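PDB 4HCW: thiaminase-I from Naegleria gruberi, which is an enzyme of the thiaminase I family, whose two-lobed alpha/beta fold resembles that of periplasmic binding proteins. Local coordinates for residues A[57-62]-A[73-78]; A[265-270]-A[281-286]. One frame throughout, in Å; residues are numbered along the deposited sequence.

Contact 1 of 2, residues A[57-62]-A[73-78]; sequences ASLQSL and LPYLVS
Leu76 reaches from helix 73-77 into the hollow between Leu59 and Leu62. The bump is a single methyl, CD1. Leu59 forms one wall of the hollow, with its CB, its CD2 and its backbone O. The carbonyl atom Leu59 O is 3.8 Å from Leu76 CD1, and Leu59 CD2 is 4.1 Å from the same methyl. The other wall is the forked end of Leu62. Both of its methyls face the knob, with Leu62 CD2 4.1 Å from Leu76 CD1. The side chains of Leu59 and Leu76 lie nearly perpendicular, whereas Leu62 and Leu76 run antiparallel alongside each other. With CG anti to the backbone N (chi1 -155°), the Leu76 side chain carries CD1 across to Leu59 and Leu62.

Tyr75 adds a smaller second contact. Its CB is not aimed at segment 57-62, but the ring swings closer. Leu59 CD1 meets this ring at its edge, near the ring plane, at 4.4 Å from Tyr75 CE2. Leu59 thus uses one methyl for the tyrosine and the other for Leu76. Within segment 73-78, Ser78 OG donates to Tyr75 O at 2.9 Å, from above the carbonyl plane.

The contact joins two short helices that flank strand 65-69 along the chain. Phe51 packs on both Leu59 and Leu62, and Phe66 and Thr68 of the strand lie against Leu76. No hydrogen bond or salt bridge crosses between the segments. The side chains meet through apolar groups, and the carbonyl oxygen of Leu59 is in van der Waals contact with the Leu76 methyl. Between the buried Leu59 and Leu76, cohesion probably comes from exclusion of water rather than from directional bonds.

Contact 2 of 2, residues A[265-270]-A[281-286]; sequences LALNSN and EVIKNL
Leu265 and Leu267 meet a helix that runs almost exactly back along their own strand, at 178° between the two directions. The motif is a helix packed on a beta sheet, here in an alpha/beta lobe. The axes of strand 265-267 and helix 281-286 come within 10.1 Å, and leucine and isoleucine side chains fill the gap. All four touching residues are buried.

Ile283 is the central bump and uses both of its branches. Its CG2, anti to the backbone N, lies 3.8 Å from Leu265 CD1. Its longer branch extends toward Leu267, where Ile283 CD1 is 3.7 Å from Leu267 CD2. Leu265 and Ile283 lie side by side with their ends pointing opposite ways, but Leu267 is set crosswise to Ile283. One turn further along the helix, Leu286 comes in on the same leucine of the strand. Leu265 CD1 therefore fits between two helix residues, with Leu286 CD1 4.0 Å away.

The strand alternates its faces. Leu265 and Leu267 point to the helix, while Ala266 between them points away and packs on Val82. Phe114 of strand 110-125 and Val65 of strand 65-69 also touch Ile283, so the helix rests on more than one strand. Val282 and Leu286 extend the packing to strand 8-13.

After Leu267 the chain makes an Asx turn: Asn270 N donates to Asn268 OD1 at 3.1 Å, with a nearly straight N-H...O angle of 169°.

How the contacts relate
From the N terminus, contact 1 comes first. It closes the loop that carries strand 65-69 between helices 56-60 and 73-77. Contact 2 follows much later and closes the connection from strand 260-267 into helix 275-288. The two are in series, so neither nests in nor crosses the other. They share the sheet, because strand 65-69 pairs antiparallel with strand 260-267. Helix 73-77 and helix 275-288 pack on alternate residues of strand 65-69, which is consistent with opposite faces of the sheet. The two contacts also touch directly, where Asn268 ND2 lies 3.2 Å from Leu62 O.

Contact 1 of 2, residues A[57-62]-A[73-78]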
loop_
_atom_site.group_PDB
_atom_site.type_symbol
_atom_site.label_atom_id
_atom_site.label_comp_id
_atom_site.label_asym_id
_atom_site.label_seq_id
_atom_site.Cartn_x
_atom_site.Cartn_y
_atom_site.Cartn_z
ATOM N N ALA A 57 18.678 4.698 -4.147
ATOM C CA ALA A 57 19.510 4.584 -5.338
ATOM C C ALA A 57 18.661 4.445 -6.598
ATOM O O ALA A 57 19.008 4.976 -7.654
ATOM C CB ALA A 57 20.464 3.408 -5.208
ATOM N N SER A 58 17.545 3.732 -6.480
ATOM C CA SER A 58 16.656 3.507 -7.613
ATOM C C SER A 58 15.825 4.747 -7.928
ATOM O O SER A 58 15.419 4.958 -9.070
ATOM C CB SER A 58 15.742 2.309 -7.350
ATOM O OG SER A 58 16.497 1.130 -7.139
ATOM N N LEU A 59 15.576 5.565 -6.910
ATOM C CA LEU A 59 14.825 6.802 -7.093
ATOM C C LEU A 59 15.677 7.869 -7.775
ATOM O O LEU A 59 15.162 8.891 -8.229
ATOM C CB LEU A 59 14.303 7.320 -5.752
ATOM C CG LEU A 59 13.279 6.442 -5.031
ATOM C CD1 LEU A 59 12.824 7.101 -3.738
ATOM C CD2 LEU A 59 12.092 6.151 -5.935
ATOM N N GLN A 60 16.982 7.626 -7.839
ATOM C CA GLN A 60 17.907 8.550 -8.483
ATOM C C GLN A 60 17.933 8.344 -9.995
ATOM O O GLN A 60 18.132 9.290 -10.756
ATOM C CB GLN A 60 19.317 8.390 -7.907
ATOM N N SER A 61 17.732 7.101 -10.423
ATOM C CA SER A 61 17.741 6.768 -11.843
ATOM C C SER A 61 16.430 6.116 -12.273
ATOM O O SER A 61 16.313 4.891 -12.309
ATOM C CB SER A 61 18.925 5.855 -12.175
ATOM O OG SER A 61 18.884 4.664 -11.408
ATOM N N LEU A 62 15.447 6.948 -12.602
ATOM C CA LEU A 62 14.125 6.472 -12.990
ATOM C C LEU A 62 14.116 5.915 -14.411
ATOM O O LEU A 62 14.773 6.456 -15.299
ATOM C CB LEU A 62 13.102 7.605 -12.874
ATOM C CG LEU A 62 12.929 8.235 -11.492
ATOM C CD1 LEU A 62 12.081 9.494 -11.578
ATOM C CD2 LEU A 62 12.312 7.239 -10.522
ATOM N N LEU A 73 6.170 10.256 -3.594
ATOM C CA LEU A 73 5.794 10.960 -4.818
ATOM C C LEU A 73 6.176 12.450 -4.848
ATOM O O LEU A 73 6.803 12.891 -5.810
ATOM C CB LEU A 73 4.307 10.756 -5.143
ATOM C CG LEU A 73 3.846 11.281 -6.505
ATOM C CD1 LEU A 73 4.622 10.605 -7.628
ATOM C CD2 LEU A 73 2.350 11.076 -6.683
ATOM N N PRO A 74 5.808 13.229 -3.807
ATOM C CA PRO A 74 6.182 14.649 -3.855
ATOM C C PRO A 74 7.695 14.864 -3.870
ATOM O O PRO A 74 8.174 15.775 -4.547
ATOM C CB PRO A 74 5.583 15.214 -2.563
ATOM C CG PRO A 74 4.482 14.278 -2.216
ATOM C CD PRO A 74 4.986 12.930 -2.620
ATOM N N TYR A 75 8.431 14.038 -3.133
ATOM C CA TYR A 75 9.889 14.099 -3.151
ATOM C C TYR A 75 10.420 13.718 -4.526
ATOM O O TYR A 75 11.439 14.241 -4.979
ATOM C CB TYR A 75 10.486 13.180 -2.081
ATOM C CG TYR A 75 11.949 12.852 -2.302
ATOM C CD1 TYR A 75 12.944 13.773 -1.995
ATOM C CD2 TYR A 75 12.334 11.619 -2.816
ATOM C CE1 TYR A 75 14.281 13.475 -2.197
ATOM C CE2 TYR A 75 13.667 11.313 -3.020
ATOM C CZ TYR A 75 14.636 12.243 -2.710
ATOM O OH TYR A 75 15.964 11.937 -2.913
ATOM N N LEU A 76 9.722 12.802 -5.187
ATOM C CA LEU A 76 10.111 12.355 -6.517
ATOM C C LEU A 76 9.760 13.419 -7.552
ATOM O O LEU A 76 10.410 13.527 -8.592
ATOM C CB LEU A 76 9.423 11.029 -6.850
ATOM C CG LEU A 76 10.097 10.123 -7.880
ATOM C CD1 LEU A 76 11.549 9.874 -7.507
ATOM C CD2 LEU A 76 9.339 8.812 -7.989
ATOM N N VAL A 77 8.731 14.206 -7.254
ATOM C CA VAL A 77 8.315 15.300 -8.127
ATOM C C VAL A 77 9.313 16.454 -8.085
ATOM O O VAL A 77 9.671 17.017 -9.120
ATOM C CB VAL A 77 6.906 15.816 -7.752
ATOM C CG1 VAL A 77 6.638 17.173 -8.388
ATOM C CG2 VAL A 77 5.843 14.810 -8.165
ATOM N N SER A 78 9.778 16.784 -6.883
ATOM C CA SER A 78 10.694 17.906 -6.689
ATOM C C SER A 78 12.063 17.680 -7.331
ATOM O O SER A 78 12.894 18.588 -7.369
ATOM C CB SER A 78 10.855 18.213 -5.198
ATOM O OG SER A 78 11.385 17.099 -4.501
#

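Contact 2 of 2, residues A[265-270]-A[281-286]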
loop_
_atom_site.group_PDB
_atom_site.type_symbol
_atom_site.label_atom_id
_atom_site.label_comp_id
_atom_site.label_asym_id
_atom_site.label_seq_id
_atom_site.Cartn_x
_atom_site.Cartn_y
_atom_site.Cartn_z
ATOM N N LEU A 265 1.665 4.334 -11.087
ATOM C CA LEU A 265 2.424 4.239 -12.329
ATOM C C LEU A 265 2.670 5.629 -12.899
ATOM O O LEU A 265 1.729 6.372 -13.175
ATOM C CB LEU A 265 1.671 3.388 -13.352
ATOM C CG LEU A 265 1.715 1.871 -13.163
ATOM C CD1 LEU A 265 0.640 1.199 -14.000
ATOM C CD2 LEU A 265 3.089 1.337 -13.527
ATOM N N ALA A 266 3.940 5.980 -13.074
ATOM C CA ALA A 266 4.300 7.285 -13.614
ATOM C C ALA A 266 5.353 7.148 -14.705
ATOM O O ALA A 266 6.075 6.153 -14.761
ATOM C CB ALA A 266 4.797 8.199 -12.506
ATOM N N LEU A 267 5.438 8.152 -15.571
ATOM C CA LEU A 267 6.417 8.144 -16.650
ATOM C C LEU A 267 7.498 9.196 -16.433
ATOM O O LEU A 267 7.247 10.242 -15.835
ATOM C CB LEU A 267 5.741 8.359 -18.008
ATOM C CG LEU A 267 4.305 8.883 -18.040
ATOM C CD1 LEU A 267 4.070 9.688 -19.306
ATOM C CD2 LEU A 267 3.320 7.729 -17.965
ATOM N N ASN A 268 8.700 8.906 -16.919
ATOM C CA ASN A 268 9.813 9.838 -16.814
ATOM C C ASN A 268 9.524 11.115 -17.593
ATOM O O ASN A 268 8.869 11.083 -18.635
ATOM C CB ASN A 268 11.104 9.184 -17.310
ATOM C CG ASN A 268 12.348 9.881 -16.792
ATOM O OD1 ASN A 268 12.396 11.107 -16.700
ATOM N ND2 ASN A 268 13.366 9.097 -16.452
ATOM N N SER A 269 10.010 12.240 -17.080
ATOM C CA SER A 269 9.750 13.532 -17.699
ATOM C C SER A 269 10.571 13.735 -18.967
ATOM O O SER A 269 10.243 14.584 -19.794
ATOM C CB SER A 269 10.026 14.663 -16.710
ATOM O OG SER A 269 11.383 14.656 -16.298
ATOM N N ASN A 270 11.637 12.956 -19.119
ATOM C CA ASN A 270 12.507 13.091 -20.282
ATOM C C ASN A 270 12.008 12.315 -21.497
ATOM O O ASN A 270 12.720 12.183 -22.492
ATOM C CB ASN A 270 13.949 12.697 -19.942
ATOM C CG ASN A 270 14.140 11.196 -19.830
ATOM O OD1 ASN A 270 13.195 10.452 -19.565
ATOM N ND2 ASN A 270 15.372 10.742 -20.033
ATOM N N GLU A 281 -0.377 3.014 -23.324
ATOM C CA GLU A 281 -0.937 1.735 -23.753
ATOM C C GLU A 281 -0.510 0.615 -22.810
ATOM O O GLU A 281 -1.331 -0.213 -22.407
ATOM C CB GLU A 281 -0.520 1.399 -25.191
ATOM N N VAL A 282 0.776 0.590 -22.469
ATOM C CA VAL A 282 1.303 -0.417 -21.554
ATOM C C VAL A 282 0.615 -0.300 -20.200
ATOM O O VAL A 282 0.229 -1.301 -19.594
ATOM C CB VAL A 282 2.827 -0.278 -21.365
ATOM C CG1 VAL A 282 3.328 -1.275 -20.334
ATOM C CG2 VAL A 282 3.550 -0.475 -22.693
ATOM N N ILE A 283 0.452 0.937 -19.744
ATOM C CA ILE A 283 -0.207 1.224 -18.477
ATOM C C ILE A 283 -1.691 0.863 -18.517
ATOM O O ILE A 283 -2.219 0.279 -17.568
ATOM C CB ILE A 283 -0.028 2.706 -18.096
ATOM C CG1 ILE A 283 1.432 2.972 -17.724
ATOM C CG2 ILE A 283 -0.951 3.091 -16.950
ATOM C CD1 ILE A 283 1.781 4.433 -17.616
ATOM N N LYS A 284 -2.352 1.198 -19.622
ATOM C CA LYS A 284 -3.769 0.886 -19.789
ATOM C C LYS A 284 -3.993 -0.619 -19.733
ATOM O O LYS A 284 -5.026 -1.087 -19.261
ATOM C CB LYS A 284 -4.297 1.452 -21.109
ATOM N N ASN A 285 -3.010 -1.374 -20.211
ATOM C CA ASN A 285 -3.060 -2.824 -20.127
ATOM C C ASN A 285 -2.913 -3.297 -18.686
ATOM O O ASN A 285 -3.695 -4.117 -18.213
ATOM C CB ASN A 285 -1.972 -3.453 -20.996
ATOM C CG ASN A 285 -2.071 -4.964 -21.048
ATOM O OD1 ASN A 285 -3.165 -5.524 -21.130
ATOM N ND2 ASN A 285 -0.928 -5.633 -20.987
ATOM N N LEU A 286 -1.912 -2.766 -17.990
ATOM C CA LEU A 286 -1.638 -3.145 -16.606
ATOM C C LEU A 286 -2.816 -2.902 -15.667
ATOM O O LEU A 286 -2.948 -3.571 -14.643
ATOM C CB LEU A 286 -0.411 -2.397 -16.080
ATOM C CG LEU A 286 0.965 -2.995 -16.375
ATOM C CD1 LEU A 286 2.057 -2.037 -15.934
ATOM C CD2 LEU A 286 1.115 -4.332 -15.673
#